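Local coordinates for protein DnaJ homolog subfamily C member 10 (Mus musculus, PDB 3APQ) that reduces disulfides in the endoplasmic reticulum, serving both the correct folding of proteins and the degradation of misfolded ones, and activates the ATPase of its Hsp70 partner, at residues G91-D94 against E98-T101; G43-I48 against S84-D89; L172-F175 against A181-Y184. All blocks are in the same frame, centred on the assembly; numbering follows the deposited sequence.

Contact 1: residues G91-D94 against E98-T101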
loop_
_atom_site.group_PDB
_atom_site.type_symbol
_atom_site.label_atom_id
_atom_site.label_comp_id
_atom_site.label_asym_id
_atom_site.label_seq_id
_atom_site.Cartn_x
_atom_site.Cartn_y
_atom_site.Cartn_z
ATOM N N GLY A 91 -1.421 -2.322 -5.469
ATOM C CA GLY A 91 -2.350 -2.615 -4.354
ATOM C C GLY A 91 -2.251 -4.063 -3.909
ATOM O O GLY A 91 -3.263 -4.752 -3.754
ATOM N N ILE A 92 -1.008 -4.528 -3.740
ATOM C CA ILE A 92 -0.698 -5.945 -3.555
ATOM C C ILE A 92 -1.590 -6.651 -2.550
ATOM O O ILE A 92 -1.985 -7.808 -2.754
ATOM C CB ILE A 92 0.837 -6.091 -3.009
ATOM C CG1 ILE A 92 1.781 -5.707 -4.145
ATOM C CG2 ILE A 92 1.201 -7.472 -2.622
ATOM C CD1 ILE A 92 1.239 -6.202 -5.540
ATOM N N TYR A 93 -1.814 -5.996 -1.425
ATOM C CA TYR A 93 -2.515 -6.699 -0.337
ATOM C C TYR A 93 -3.927 -6.252 -0.142
ATOM O O TYR A 93 -4.474 -6.577 0.897
ATOM C CB TYR A 93 -1.740 -6.564 1.003
ATOM C CG TYR A 93 -0.388 -7.288 0.933
ATOM C CD1 TYR A 93 -0.308 -8.682 0.741
ATOM C CD2 TYR A 93 0.810 -6.557 1.023
ATOM C CE1 TYR A 93 0.935 -9.340 0.677
ATOM C CE2 TYR A 93 2.033 -7.192 0.909
ATOM C CZ TYR A 93 2.080 -8.588 0.754
ATOM O OH TYR A 93 3.305 -9.176 0.663
ATOM N N ASP A 94 -4.491 -5.538 -1.119
ATOM C CA ASP A 94 -5.857 -4.962 -1.023
ATOM C C ASP A 94 -6.984 -5.968 -0.929
ATOM O O ASP A 94 -8.076 -5.620 -0.477
ATOM C CB ASP A 94 -6.139 -4.018 -2.178
ATOM C CG ASP A 94 -5.379 -2.684 -2.034
ATOM O OD1 ASP A 94 -4.727 -2.454 -0.968
ATOM O OD2 ASP A 94 -5.422 -1.886 -2.991
ATOM N N GLU A 98 -6.727 -9.663 6.170
ATOM C CA GLU A 98 -5.845 -9.865 7.362
ATOM C C GLU A 98 -4.624 -8.983 7.465
ATOM O O GLU A 98 -3.946 -8.941 8.516
ATOM C CB GLU A 98 -5.360 -11.318 7.410
ATOM C CG GLU A 98 -6.506 -12.373 7.477
ATOM C CD GLU A 98 -7.128 -12.671 6.132
ATOM O OE1 GLU A 98 -6.607 -12.190 5.090
ATOM O OE2 GLU A 98 -8.139 -13.399 6.126
ATOM N N ILE A 99 -4.368 -8.269 6.387
ATOM C CA ILE A 99 -3.230 -7.386 6.272
ATOM C C ILE A 99 -3.652 -5.924 6.114
ATOM O O ILE A 99 -4.464 -5.632 5.283
ATOM C CB ILE A 99 -2.344 -7.802 5.090
ATOM C CG1 ILE A 99 -1.676 -9.130 5.372
ATOM C CG2 ILE A 99 -1.341 -6.802 4.752
ATOM C CD1 ILE A 99 -1.244 -9.816 4.161
ATOM N N ILE A 100 -3.107 -5.051 6.946
ATOM C CA ILE A 100 -3.485 -3.651 6.748
ATOM C C ILE A 100 -2.357 -2.929 5.993
ATOM O O ILE A 100 -1.202 -2.983 6.410
ATOM C CB ILE A 100 -3.709 -2.936 8.130
ATOM C CG1 ILE A 100 -4.720 -3.661 9.059
ATOM C CG2 ILE A 100 -4.041 -1.441 7.949
ATOM C CD1 ILE A 100 -5.976 -4.157 8.399
ATOM N N THR A 101 -2.681 -2.280 4.862
ATOM C CA THR A 101 -1.663 -1.517 4.132
ATOM C C THR A 101 -1.681 -0.107 4.682
ATOM O O THR A 101 -2.725 0.565 4.655
ATOM C CB THR A 101 -1.960 -1.517 2.640
ATOM O OG1 THR A 101 -1.845 -2.859 2.188
ATOM C CG2 THR A 101 -0.968 -0.642 1.857
HETATM O O HOH W 1 -4.036 -4.406 2.630
HETATM O O HOH W 2 -0.631 -3.438 -0.324
#

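Contact 2: residues G43-I48 against S84-D89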
loop_
_atom_site.group_PDB
_atom_site.type_symbol
_atom_site.label_atom_id
_atom_site.label_comp_id
_atom_site.label_asym_id
_atom_site.label_seq_id
_atom_site.Cartn_x
_atom_site.Cartn_y
_atom_site.Cartn_z
ATOM N N GLY A 43 -5.619 9.305 -24.039
ATOM C CA GLY A 43 -6.117 10.551 -23.384
ATOM C C GLY A 43 -7.036 10.306 -22.193
ATOM O O GLY A 43 -6.884 10.906 -21.107
ATOM N N ASP A 44 -7.988 9.387 -22.404
ATOM C CA ASP A 44 -8.919 8.948 -21.369
ATOM C C ASP A 44 -8.153 8.422 -20.116
ATOM O O ASP A 44 -8.459 8.770 -18.954
ATOM C CB ASP A 44 -9.843 7.819 -21.906
ATOM C CG ASP A 44 -10.611 8.210 -23.166
ATOM O OD1 ASP A 44 -10.853 9.414 -23.378
ATOM O OD2 ASP A 44 -10.964 7.299 -23.982
ATOM N N PHE A 45 -7.160 7.573 -20.351
ATOM C CA PHE A 45 -6.411 7.015 -19.223
ATOM C C PHE A 45 -5.571 8.063 -18.468
ATOM O O PHE A 45 -5.387 7.985 -17.224
ATOM C CB PHE A 45 -5.547 5.841 -19.670
ATOM C CG PHE A 45 -5.004 5.010 -18.531
ATOM C CD1 PHE A 45 -5.882 4.320 -17.695
ATOM C CD2 PHE A 45 -3.654 4.938 -18.275
ATOM C CE1 PHE A 45 -5.396 3.554 -16.629
ATOM C CE2 PHE A 45 -3.156 4.174 -17.217
ATOM C CZ PHE A 45 -4.017 3.482 -16.408
ATOM N N LEU A 46 -4.986 8.991 -19.217
ATOM C CA LEU A 46 -4.236 10.106 -18.609
ATOM C C LEU A 46 -5.125 10.817 -17.548
ATOM O O LEU A 46 -4.645 11.142 -16.465
ATOM C CB LEU A 46 -3.769 11.105 -19.702
ATOM C CG LEU A 46 -2.590 10.717 -20.611
ATOM C CD1 LEU A 46 -2.075 11.925 -21.329
ATOM C CD2 LEU A 46 -1.470 10.115 -19.828
ATOM N N LYS A 47 -6.399 11.055 -17.877
ATOM C CA LYS A 47 -7.313 11.754 -16.964
ATOM C C LYS A 47 -7.579 10.932 -15.713
ATOM O O LYS A 47 -7.632 11.478 -14.636
ATOM C CB LYS A 47 -8.659 12.039 -17.608
ATOM C CG LYS A 47 -8.632 13.024 -18.798
ATOM C CD LYS A 47 -9.932 13.024 -19.685
ATOM C CE LYS A 47 -11.267 13.225 -18.893
ATOM N NZ LYS A 47 -11.866 11.933 -18.307
ATOM N N ILE A 48 -7.787 9.626 -15.889
ATOM C CA ILE A 48 -8.038 8.729 -14.734
ATOM C C ILE A 48 -6.762 8.671 -13.899
ATOM O O ILE A 48 -6.798 8.716 -12.670
ATOM C CB ILE A 48 -8.439 7.268 -15.201
ATOM C CG1 ILE A 48 -9.794 7.182 -15.868
ATOM C CG2 ILE A 48 -8.394 6.273 -14.047
ATOM C CD1 ILE A 48 -10.684 8.389 -15.685
ATOM N N SER A 84 0.544 -4.893 -17.035
ATOM C CA SER A 84 1.074 -5.919 -16.145
ATOM C C SER A 84 1.356 -5.363 -14.737
ATOM O O SER A 84 1.111 -6.025 -13.733
ATOM C CB SER A 84 2.396 -6.458 -16.715
ATOM O OG SER A 84 2.730 -7.585 -15.942
ATOM N N TYR A 85 1.924 -4.175 -14.683
ATOM C CA TYR A 85 2.105 -3.505 -13.411
ATOM C C TYR A 85 0.772 -3.399 -12.660
ATOM O O TYR A 85 0.727 -3.691 -11.463
ATOM C CB TYR A 85 2.696 -2.091 -13.612
ATOM C CG TYR A 85 2.786 -1.281 -12.324
ATOM C CD1 TYR A 85 3.943 -1.295 -11.553
ATOM C CD2 TYR A 85 1.705 -0.497 -11.892
ATOM C CE1 TYR A 85 4.026 -0.553 -10.380
ATOM C CE2 TYR A 85 1.776 0.250 -10.729
ATOM C CZ TYR A 85 2.929 0.192 -9.971
ATOM O OH TYR A 85 2.986 0.939 -8.839
ATOM N N TYR A 86 -0.315 -2.969 -13.322
ATOM C CA TYR A 86 -1.599 -2.830 -12.598
ATOM C C TYR A 86 -2.178 -4.195 -12.249
ATOM O O TYR A 86 -2.859 -4.362 -11.233
ATOM C CB TYR A 86 -2.614 -1.978 -13.374
ATOM C CG TYR A 86 -2.080 -0.586 -13.525
ATOM C CD1 TYR A 86 -1.910 0.251 -12.413
ATOM C CD2 TYR A 86 -1.669 -0.133 -14.778
ATOM C CE1 TYR A 86 -1.358 1.544 -12.563
ATOM C CE2 TYR A 86 -1.135 1.147 -14.935
ATOM C CZ TYR A 86 -0.957 1.961 -13.824
ATOM O OH TYR A 86 -0.427 3.201 -14.036
ATOM N N ARG A 87 -1.905 -5.182 -13.102
ATOM C CA ARG A 87 -2.528 -6.469 -12.894
ATOM C C ARG A 87 -1.885 -7.181 -11.730
ATOM O O ARG A 87 -2.569 -7.831 -10.975
ATOM C CB ARG A 87 -2.397 -7.319 -14.199
ATOM C CG ARG A 87 -2.921 -8.796 -14.018
ATOM C CD ARG A 87 -4.441 -8.821 -13.809
ATOM N NE ARG A 87 -4.907 -10.205 -13.573
ATOM C CZ ARG A 87 -4.715 -10.889 -12.464
ATOM N NH1 ARG A 87 -4.094 -10.319 -11.425
ATOM N NH2 ARG A 87 -5.165 -12.131 -12.342
ATOM N N TYR A 88 -0.548 -7.091 -11.590
ATOM C CA TYR A 88 0.143 -7.941 -10.643
ATOM C C TYR A 88 0.953 -7.172 -9.578
ATOM O O TYR A 88 1.347 -7.789 -8.594
ATOM C CB TYR A 88 1.110 -8.879 -11.354
ATOM C CG TYR A 88 0.426 -9.904 -12.248
ATOM C CD1 TYR A 88 -0.310 -10.969 -11.692
ATOM C CD2 TYR A 88 0.492 -9.791 -13.612
ATOM C CE1 TYR A 88 -0.955 -11.946 -12.538
ATOM C CE2 TYR A 88 -0.155 -10.749 -14.487
ATOM C CZ TYR A 88 -0.872 -11.817 -13.919
ATOM O OH TYR A 88 -1.507 -12.761 -14.721
ATOM N N ASP A 89 1.183 -5.862 -9.776
ATOM C CA ASP A 89 2.160 -5.150 -8.906
ATOM C C ASP A 89 1.596 -3.888 -8.246
ATOM O O ASP A 89 2.353 -2.976 -7.889
ATOM C CB ASP A 89 3.435 -4.776 -9.698
ATOM C CG ASP A 89 4.687 -4.663 -8.782
ATOM O OD1 ASP A 89 4.685 -5.102 -7.603
ATOM O OD2 ASP A 89 5.677 -4.107 -9.234
#

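Contact 3: residues L172-F175 against A181-Y184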
loop_
_atom_site.group_PDB
_atom_site.type_symbol
_atom_site.label_atom_id
_atom_site.label_comp_id
_atom_site.label_asym_id
_atom_site.label_seq_id
_atom_site.Cartn_x
_atom_site.Cartn_y
_atom_site.Cartn_z
ATOM N N LEU A 172 11.240 -6.676 6.909
ATOM C CA LEU A 172 10.149 -6.998 7.826
ATOM C C LEU A 172 10.574 -6.611 9.249
ATOM O O LEU A 172 11.622 -7.054 9.739
ATOM C CB LEU A 172 9.773 -8.494 7.795
ATOM C CG LEU A 172 9.610 -9.291 6.469
ATOM C CD1 LEU A 172 8.962 -10.661 6.602
ATOM C CD2 LEU A 172 9.017 -8.579 5.303
ATOM N N PHE A 173 9.766 -5.776 9.893
ATOM C CA PHE A 173 10.126 -5.252 11.217
ATOM C C PHE A 173 8.947 -5.401 12.126
ATOM O O PHE A 173 7.787 -5.153 11.718
ATOM C CB PHE A 173 10.424 -3.769 11.140
ATOM C CG PHE A 173 11.800 -3.428 10.619
ATOM C CD1 PHE A 173 12.903 -3.382 11.505
ATOM C CD2 PHE A 173 12.005 -3.115 9.275
ATOM C CE1 PHE A 173 14.204 -3.028 11.045
ATOM C CE2 PHE A 173 13.299 -2.752 8.809
ATOM C CZ PHE A 173 14.392 -2.723 9.693
ATOM N N ILE A 174 9.221 -5.742 13.377
ATOM C CA ILE A 174 8.148 -5.770 14.355
ATOM C C ILE A 174 8.270 -4.553 15.295
ATOM O O ILE A 174 9.393 -4.141 15.678
ATOM C CB ILE A 174 8.075 -7.154 14.994
ATOM C CG1 ILE A 174 6.761 -7.360 15.717
ATOM C CG2 ILE A 174 9.257 -7.404 15.899
ATOM C CD1 ILE A 174 6.363 -8.857 15.840
ATOM N N PHE A 175 7.129 -3.924 15.597
ATOM C CA PHE A 175 7.123 -2.632 16.332
ATOM C C PHE A 175 6.155 -2.726 17.511
ATOM O O PHE A 175 5.072 -3.334 17.421
ATOM C CB PHE A 175 6.575 -1.483 15.444
ATOM C CG PHE A 175 7.385 -1.172 14.224
ATOM C CD1 PHE A 175 8.409 -0.216 14.281
ATOM C CD2 PHE A 175 7.107 -1.814 13.003
ATOM C CE1 PHE A 175 9.185 0.123 13.132
ATOM C CE2 PHE A 175 7.873 -1.505 11.851
ATOM C CZ PHE A 175 8.941 -0.538 11.930
ATOM N N ALA A 181 12.252 -1.101 17.400
ATOM C CA ALA A 181 11.881 -2.023 16.342
ATOM C C ALA A 181 12.874 -3.180 16.225
ATOM O O ALA A 181 14.084 -2.996 16.426
ATOM C CB ALA A 181 11.825 -1.279 15.018
ATOM N N VAL A 182 12.370 -4.378 15.953
ATOM C CA VAL A 182 13.212 -5.543 15.720
ATOM C C VAL A 182 13.020 -6.046 14.272
ATOM O O VAL A 182 11.895 -6.361 13.845
ATOM C CB VAL A 182 12.881 -6.652 16.736
ATOM C CG1 VAL A 182 13.584 -7.977 16.362
ATOM C CG2 VAL A 182 13.195 -6.184 18.195
ATOM N N LYS A 183 14.118 -6.155 13.539
ATOM C CA LYS A 183 14.096 -6.702 12.190
ATOM C C LYS A 183 14.012 -8.233 12.223
ATOM O O LYS A 183 14.749 -8.878 12.983
ATOM C CB LYS A 183 15.370 -6.293 11.468
ATOM C CG LYS A 183 15.420 -6.713 10.043
ATOM C CD LYS A 183 16.684 -6.236 9.368
ATOM C CE LYS A 183 16.627 -6.590 7.877
ATOM N NZ LYS A 183 17.730 -5.851 7.156
ATOM N N TYR A 184 13.170 -8.787 11.358
ATOM C CA TYR A 184 13.099 -10.222 11.147
ATOM C C TYR A 184 14.221 -10.610 10.198
ATOM O O TYR A 184 14.380 -9.972 9.132
ATOM C CB TYR A 184 11.743 -10.609 10.516
ATOM C CG TYR A 184 11.671 -12.052 9.990
ATOM C CD1 TYR A 184 11.374 -13.114 10.844
ATOM C CD2 TYR A 184 11.848 -12.331 8.624
ATOM C CE1 TYR A 184 11.297 -14.429 10.364
ATOM C CE2 TYR A 184 11.780 -13.627 8.143
ATOM C CZ TYR A 184 11.505 -14.664 9.018
ATOM O OH TYR A 184 11.390 -15.920 8.527
HETATM O O HOH W 3 13.489 -8.469 6.963
#

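Contact 1: residues G91-D94 against E98-T101
Tyr93 and Ile99 are the nearest backbone neighbours here, with CA atoms 6.7 Å apart, too far for direct pairing of the main chains. Gly91-Asp94 forms a type I beta turn closed by Asp94 N to Gly91 O at 3.0 Å, while 98-101 runs into strand 100-101, an outermost strand of the thioredoxin sheet. Two waters fill the polar part of the gap. One donates to Ile99 O and weakly to Tyr93 O and also bonds Thr101 OG1 at 2.7 Å; the other accepts from Tyr93 N at 3.0 Å and meets the same hydroxyl. Thr101 OG1 is therefore the common node of both bridges. The apolar part lies alongside: Ile99 CD1 comes within 3.7 Å of Tyr93 CD1, and Ile99 CG2 rests 3.8 Å from Tyr93 CB. With CG anti to the carbonyl carbon (chi1 -66°), the tyrosine ring swings beside its own backbone N, where Ile92 CG2 lies over the centre of one face. Trp136 and Ala133 of helix 127-142 also pack on this ring. Losing the ring to an alanine at Tyr93 is likely to leave Ile99 CD1 and Trp136 without their aromatic partner and open a gap between the turn and helix 127-142. Backbone atoms of Tyr93 and Ile99 take the waters while their side chains pack together, so the turn is joined to 98-101 by both hydration and apolar contact.

Contact 2: residues G43-I48 against S84-D89
Between 43-48 and 84-89, Phe45 and Tyr86 make the whole contact, and it is aromatic. The two rings form an offset edge-to-face pair: the edge of Phe45 is directed at the face of Tyr86, with centroids 6.0 Å apart and planes at 74°. Their closest atoms, Phe45 CZ and Tyr86 CE2, are 4.0 Å apart, and CE2 lies near the plane of the phenylalanine ring. Tyr80 meets Phe45 edge-to-face, and Phe23 of helix 16-30 meets Tyr86 with its plane nearly perpendicular. Within the second helix, Tyr85 CD2 sits 3.7 Å above one face of Tyr86, toward its rim. The apolar reach is long, since the nearest CA atoms, those of Phe45 and Tyr86, stand 12.8 Å apart; the side chains come from opposite directions. The Phe45 ring is sent across with CG trans to its own nitrogen (chi1 -166°). As for polar bonding, the Tyr86 hydroxyl is engaged by Glu81 N, which ties the far end of the ring to the chain preceding the helix. Such a cluster joins the helical J domain, to which helix 41-55 belongs, to the short helix on the way to the thioredoxin domain.

Contact 3: residues L172-F175 against A181-Y184
Leu172-Phe175 and Ala181-Tyr184 pair as an antiparallel beta hairpin at one margin of the thioredoxin sheet, where strand 182-183 is outermost and strand 171-175 lies between it and strand 117-122. Ile174 and Val182 form the hydrogen-bonded pair, with Ile174 N to Val182 O at 2.8 Å and Val182 N to Ile174 O at 3.0 Å. Phe173 and Lys183 form the adjoining non-hydrogen-bonded pair, their CA atoms 4.3 Å apart.

On the face bearing Phe173, the aromatic ring leans across the strand gap and crosses Lys183 obliquely. The lysine stem lies against this ring: Phe173 CE1 meets Lys183 CB at 3.5 Å, while Lys183 CG lies over one face, offset toward the rim. Lys183 CG stands trans to the main-chain nitrogen (chi1 -176°) and the chain runs straight on, carrying the amine away from the ring. Ala181 CB is a small bump that fits the angle formed by two aromatics, touching Phe175 CE1 at 3.5 Å as well as Phe175 CD1, and approaching Phe173 CD1.

On the face bearing Ile174, the branched side chains of Ile174 and Val182 lie side by side, Ile174 CG2 fitting against Val182 CB at 3.8 Å; Phe196 and His200 of helix 190-202 pack on Ile174. Leu172 points the same way as Tyr184, and its CD1 rests against Tyr184 CD2. Ser192 OG and the backbone N of Arg188 bond the Tyr184 hydroxyl, and Phe196 meets its ring edge-to-face. Past the Phe173-Lys183 pair, Tyr184 N donates to Leu172 O almost straight, with an N-H...O angle of 173°, and a water joins Leu172 N to Tyr184 O, its oxygen 2.8 Å from Tyr184 O.

Contacts 1 and 3 reach the same thioredoxin sheet at its two outermost strands, 100-101 and 182-183, with centres about 18 Å apart. Contact 1 is largely buried and relies on water bridges plus apolar packing, whereas contact 3, partly buried with Ala181 and Lys183 exposed, is held by direct backbone bonds. Contact 2 is also buried but has another character: one aromatic pair between two helices, 67 Å² against 394 Å² for contact 3. Its second segment, 84-89, leads closely into 91-94 of contact 1, so consecutive elements carry the chain from the J domain to the sheet. Contacts 2 and 3 lie on opposite sides of the chain's centre, their centres about 33 Å apart.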